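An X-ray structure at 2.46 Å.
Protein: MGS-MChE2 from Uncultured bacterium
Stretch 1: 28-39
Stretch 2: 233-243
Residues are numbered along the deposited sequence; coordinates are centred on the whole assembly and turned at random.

Stretch 1 28-39: LMGGLSNFDGVI
Stretch 2 (233-243) AMMEHPEEFNQ

The tightest point of this contact is a residue without a side chain. Gly37, in the first turn of the helix that begins at Asp36, sits with its CA 3.9 Å from Pro238 CB, and the two CA atoms are 5.0 Å apart; a CB here would point toward stretch 2 and lie 2.5 Å from Pro238 CB, a clash. Beside it, Asn242 (chi1 m, -72°; chi2 -27°) donates from ND2 to Gly37 O at 3.1 Å, with an N-H...acceptor angle of 142°, the sole hydrogen bond between the stretches.

There is no common register. CA-CA distances are 5.4 Å for Asn34-Met235 and 6.2 Å for Phe35-Met234, where the order reverses, then 5.0 Å for Gly37-Pro238 and 6.6 Å for Val38-Asn242; only helices 36-39 and 238-243 advance roughly the same way. Stretch 2 is helical from Ala233 to Glu236, breaks at His237 (phi/psi -140/75), which occupies the N-cap position of the next helix, and resumes at Pro238.

Two methionines supply the contacts around Asn34 and Phe35. The CA-to-CB bond of Met234 (p, t, p) points toward stretch 1, and SD lies 3.3 Å from Phe35 CE2, 3.8 Å from the ring centroid, obliquely. Phe35 (chi1 m, chi2 89°) starts away, yet its ring end returns. The CA-to-CB bond of Met235 points sideways, and the t, t, p side chain places CE 3.7 Å from Met29 CE and 3.9 Å from Asn34 OD1. Val38 (chi1 t) packs CG2 4.3 Å from Phe241 CE2.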

# COMPACT_ATOMS: atom_id res chain seq x y z
N LEU A 28 -0.89 3.17 -8.76
CA LEU A 28 -0.97 4.15 -9.83
C LEU A 28 -2.40 4.33 -10.32
O LEU A 28 -2.86 5.45 -10.55
CB LEU A 28 -0.07 3.75 -11.00
CG LEU A 28 1.44 3.69 -10.74
CD1 LEU A 28 2.18 3.16 -11.95
CD2 LEU A 28 1.97 5.06 -10.34
N MET A 29 -3.10 3.21 -10.49
CA MET A 29 -4.51 3.21 -10.88
C MET A 29 -5.35 3.94 -9.84
O MET A 29 -6.40 4.51 -10.14
CB MET A 29 -5.01 1.77 -11.06
CG MET A 29 -6.35 1.48 -10.41
SD MET A 29 -6.96 -0.20 -10.69
CE MET A 29 -8.42 -0.21 -9.66
N GLY A 30 -4.86 3.93 -8.61
CA GLY A 30 -5.61 4.36 -7.45
C GLY A 30 -6.21 5.75 -7.42
O GLY A 30 -5.50 6.76 -7.42
N GLY A 31 -7.54 5.79 -7.40
CA GLY A 31 -8.25 6.93 -6.86
C GLY A 31 -8.39 6.58 -5.39
O GLY A 31 -7.98 5.49 -4.99
N LEU A 32 -8.95 7.46 -4.59
CA LEU A 32 -9.09 7.15 -3.17
C LEU A 32 -10.42 6.46 -2.90
O LEU A 32 -10.75 6.14 -1.75
CB LEU A 32 -8.95 8.41 -2.32
CG LEU A 32 -7.56 9.04 -2.41
CD1 LEU A 32 -7.33 9.97 -1.25
CD2 LEU A 32 -6.48 7.96 -2.48
N SER A 33 -11.18 6.23 -3.96
CA SER A 33 -12.43 5.49 -3.87
C SER A 33 -12.14 4.00 -3.69
O SER A 33 -13.04 3.21 -3.42
CB SER A 33 -13.29 5.72 -5.11
OG SER A 33 -14.39 4.83 -5.14
N ASN A 34 -10.87 3.63 -3.85
CA ASN A 34 -10.43 2.25 -3.63
C ASN A 34 -10.67 1.82 -2.19
O ASN A 34 -10.94 0.65 -1.92
CB ASN A 34 -8.95 2.09 -3.96
CG ASN A 34 -8.61 2.54 -5.37
OD1 ASN A 34 -9.44 3.11 -6.07
ND2 ASN A 34 -7.36 2.30 -5.77
N PHE A 35 -10.56 2.77 -1.27
CA PHE A 35 -10.46 2.45 0.14
C PHE A 35 -11.64 2.93 0.99
O PHE A 35 -11.54 2.94 2.21
CB PHE A 35 -9.17 3.03 0.71
CG PHE A 35 -7.93 2.41 0.13
CD1 PHE A 35 -7.35 2.93 -1.02
CD2 PHE A 35 -7.36 1.30 0.72
CE1 PHE A 35 -6.21 2.36 -1.55
CE2 PHE A 35 -6.22 0.73 0.19
CZ PHE A 35 -5.65 1.26 -0.95
N ASP A 36 -12.74 3.30 0.34
CA ASP A 36 -13.93 3.75 1.06
C ASP A 36 -14.38 2.75 2.12
O ASP A 36 -14.92 3.13 3.16
CB ASP A 36 -15.09 4.03 0.09
CG ASP A 36 -14.82 5.21 -0.82
OD1 ASP A 36 -14.46 6.29 -0.30
OD2 ASP A 36 -14.98 5.06 -2.05
N GLY A 37 -14.15 1.47 1.85
CA GLY A 37 -14.47 0.42 2.80
C GLY A 37 -13.65 0.51 4.06
O GLY A 37 -14.17 0.37 5.17
N VAL A 38 -12.35 0.75 3.91
CA VAL A 38 -11.45 0.88 5.05
C VAL A 38 -11.71 2.20 5.79
O VAL A 38 -11.69 2.24 7.02
CB VAL A 38 -9.97 0.81 4.61
CG1 VAL A 38 -9.05 1.01 5.81
CG2 VAL A 38 -9.69 -0.52 3.93
N ILE A 39 -11.96 3.26 5.03
CA ILE A 39 -12.20 4.59 5.61
C ILE A 39 -13.51 4.64 6.41
O ILE A 39 -13.67 5.48 7.28
CB ILE A 39 -12.24 5.68 4.51
CG1 ILE A 39 -11.02 5.58 3.60
CG2 ILE A 39 -12.29 7.07 5.12
CD1 ILE A 39 -11.19 6.31 2.28
N ALA A 233 -9.06 -6.35 -3.64
CA ALA A 233 -9.92 -6.95 -2.62
C ALA A 233 -10.63 -5.89 -1.80
O ALA A 233 -11.79 -6.06 -1.42
CB ALA A 233 -9.10 -7.86 -1.72
N MET A 234 -9.92 -4.81 -1.53
CA MET A 234 -10.44 -3.64 -0.82
C MET A 234 -11.72 -3.10 -1.43
O MET A 234 -12.61 -2.63 -0.73
CB MET A 234 -9.40 -2.54 -0.83
CG MET A 234 -8.62 -2.54 -2.13
SD MET A 234 -7.17 -1.51 -2.07
CE MET A 234 -6.23 -2.46 -0.88
N MET A 235 -11.79 -3.15 -2.76
CA MET A 235 -12.87 -2.52 -3.51
C MET A 235 -13.90 -3.54 -3.97
O MET A 235 -15.10 -3.25 -4.00
CB MET A 235 -12.29 -1.76 -4.70
CG MET A 235 -13.32 -1.13 -5.62
SD MET A 235 -12.61 0.23 -6.57
CE MET A 235 -10.98 -0.42 -6.94
N GLU A 236 -13.44 -4.73 -4.32
CA GLU A 236 -14.33 -5.80 -4.77
C GLU A 236 -15.09 -6.40 -3.58
O GLU A 236 -16.27 -6.72 -3.69
CB GLU A 236 -13.55 -6.88 -5.51
CG GLU A 236 -12.81 -6.37 -6.73
CD GLU A 236 -11.90 -7.42 -7.34
OE1 GLU A 236 -10.67 -7.20 -7.36
OE2 GLU A 236 -12.42 -8.45 -7.81
N HIS A 237 -14.39 -6.55 -2.46
CA HIS A 237 -15.01 -7.07 -1.25
C HIS A 237 -14.53 -6.35 -0.00
O HIS A 237 -13.73 -6.89 0.76
CB HIS A 237 -14.74 -8.57 -1.11
CG HIS A 237 -15.39 -9.41 -2.17
ND1 HIS A 237 -14.83 -9.59 -3.41
CD2 HIS A 237 -16.56 -10.09 -2.17
CE1 HIS A 237 -15.62 -10.37 -4.13
NE2 HIS A 237 -16.68 -10.68 -3.40
N PRO A 238 -15.02 -5.11 0.21
CA PRO A 238 -14.65 -4.35 1.41
C PRO A 238 -15.20 -5.01 2.67
O PRO A 238 -14.67 -4.83 3.76
CB PRO A 238 -15.29 -2.98 1.17
CG PRO A 238 -16.44 -3.27 0.27
CD PRO A 238 -16.00 -4.39 -0.62
N GLU A 239 -16.28 -5.76 2.49
CA GLU A 239 -16.91 -6.50 3.57
C GLU A 239 -15.96 -7.49 4.26
O GLU A 239 -15.71 -7.39 5.46
CB GLU A 239 -18.15 -7.23 3.02
CG GLU A 239 -17.88 -8.14 1.83
CD GLU A 239 -19.10 -8.90 1.37
OE1 GLU A 239 -19.71 -9.60 2.20
OE2 GLU A 239 -19.42 -8.82 0.16
N GLU A 240 -15.42 -8.43 3.48
CA GLU A 240 -14.61 -9.51 4.02
C GLU A 240 -13.19 -9.04 4.31
O GLU A 240 -12.54 -9.56 5.22
CB GLU A 240 -14.59 -10.69 3.05
CG GLU A 240 -15.97 -11.14 2.60
CD GLU A 240 -15.92 -12.33 1.67
OE1 GLU A 240 -16.69 -12.35 0.69
OE2 GLU A 240 -15.11 -13.25 1.92
N PHE A 241 -12.72 -8.07 3.54
CA PHE A 241 -11.39 -7.51 3.74
C PHE A 241 -11.30 -6.88 5.12
O PHE A 241 -10.37 -7.14 5.88
CB PHE A 241 -11.06 -6.48 2.66
CG PHE A 241 -9.64 -5.99 2.72
CD1 PHE A 241 -8.64 -6.63 2.02
CD2 PHE A 241 -9.31 -4.88 3.49
CE1 PHE A 241 -7.34 -6.18 2.07
CE2 PHE A 241 -8.00 -4.43 3.55
CZ PHE A 241 -7.02 -5.08 2.84
N ASN A 242 -12.29 -6.04 5.45
CA ASN A 242 -12.34 -5.39 6.75
C ASN A 242 -12.37 -6.41 7.88
O ASN A 242 -11.65 -6.27 8.87
CB ASN A 242 -13.55 -4.46 6.84
CG ASN A 242 -13.40 -3.21 6.00
OD1 ASN A 242 -12.28 -2.76 5.74
ND2 ASN A 242 -14.52 -2.65 5.58
N GLN A 243 -13.20 -7.43 7.72
CA GLN A 243 -13.37 -8.45 8.76
C GLN A 243 -12.11 -9.29 8.93
O GLN A 243 -11.71 -9.58 10.06
CB GLN A 243 -14.56 -9.36 8.42
CG GLN A 243 -15.08 -10.15 9.62
CD GLN A 243 -16.12 -11.18 9.22
OE1 GLN A 243 -16.11 -11.69 8.10
NE2 GLN A 243 -17.03 -11.48 10.14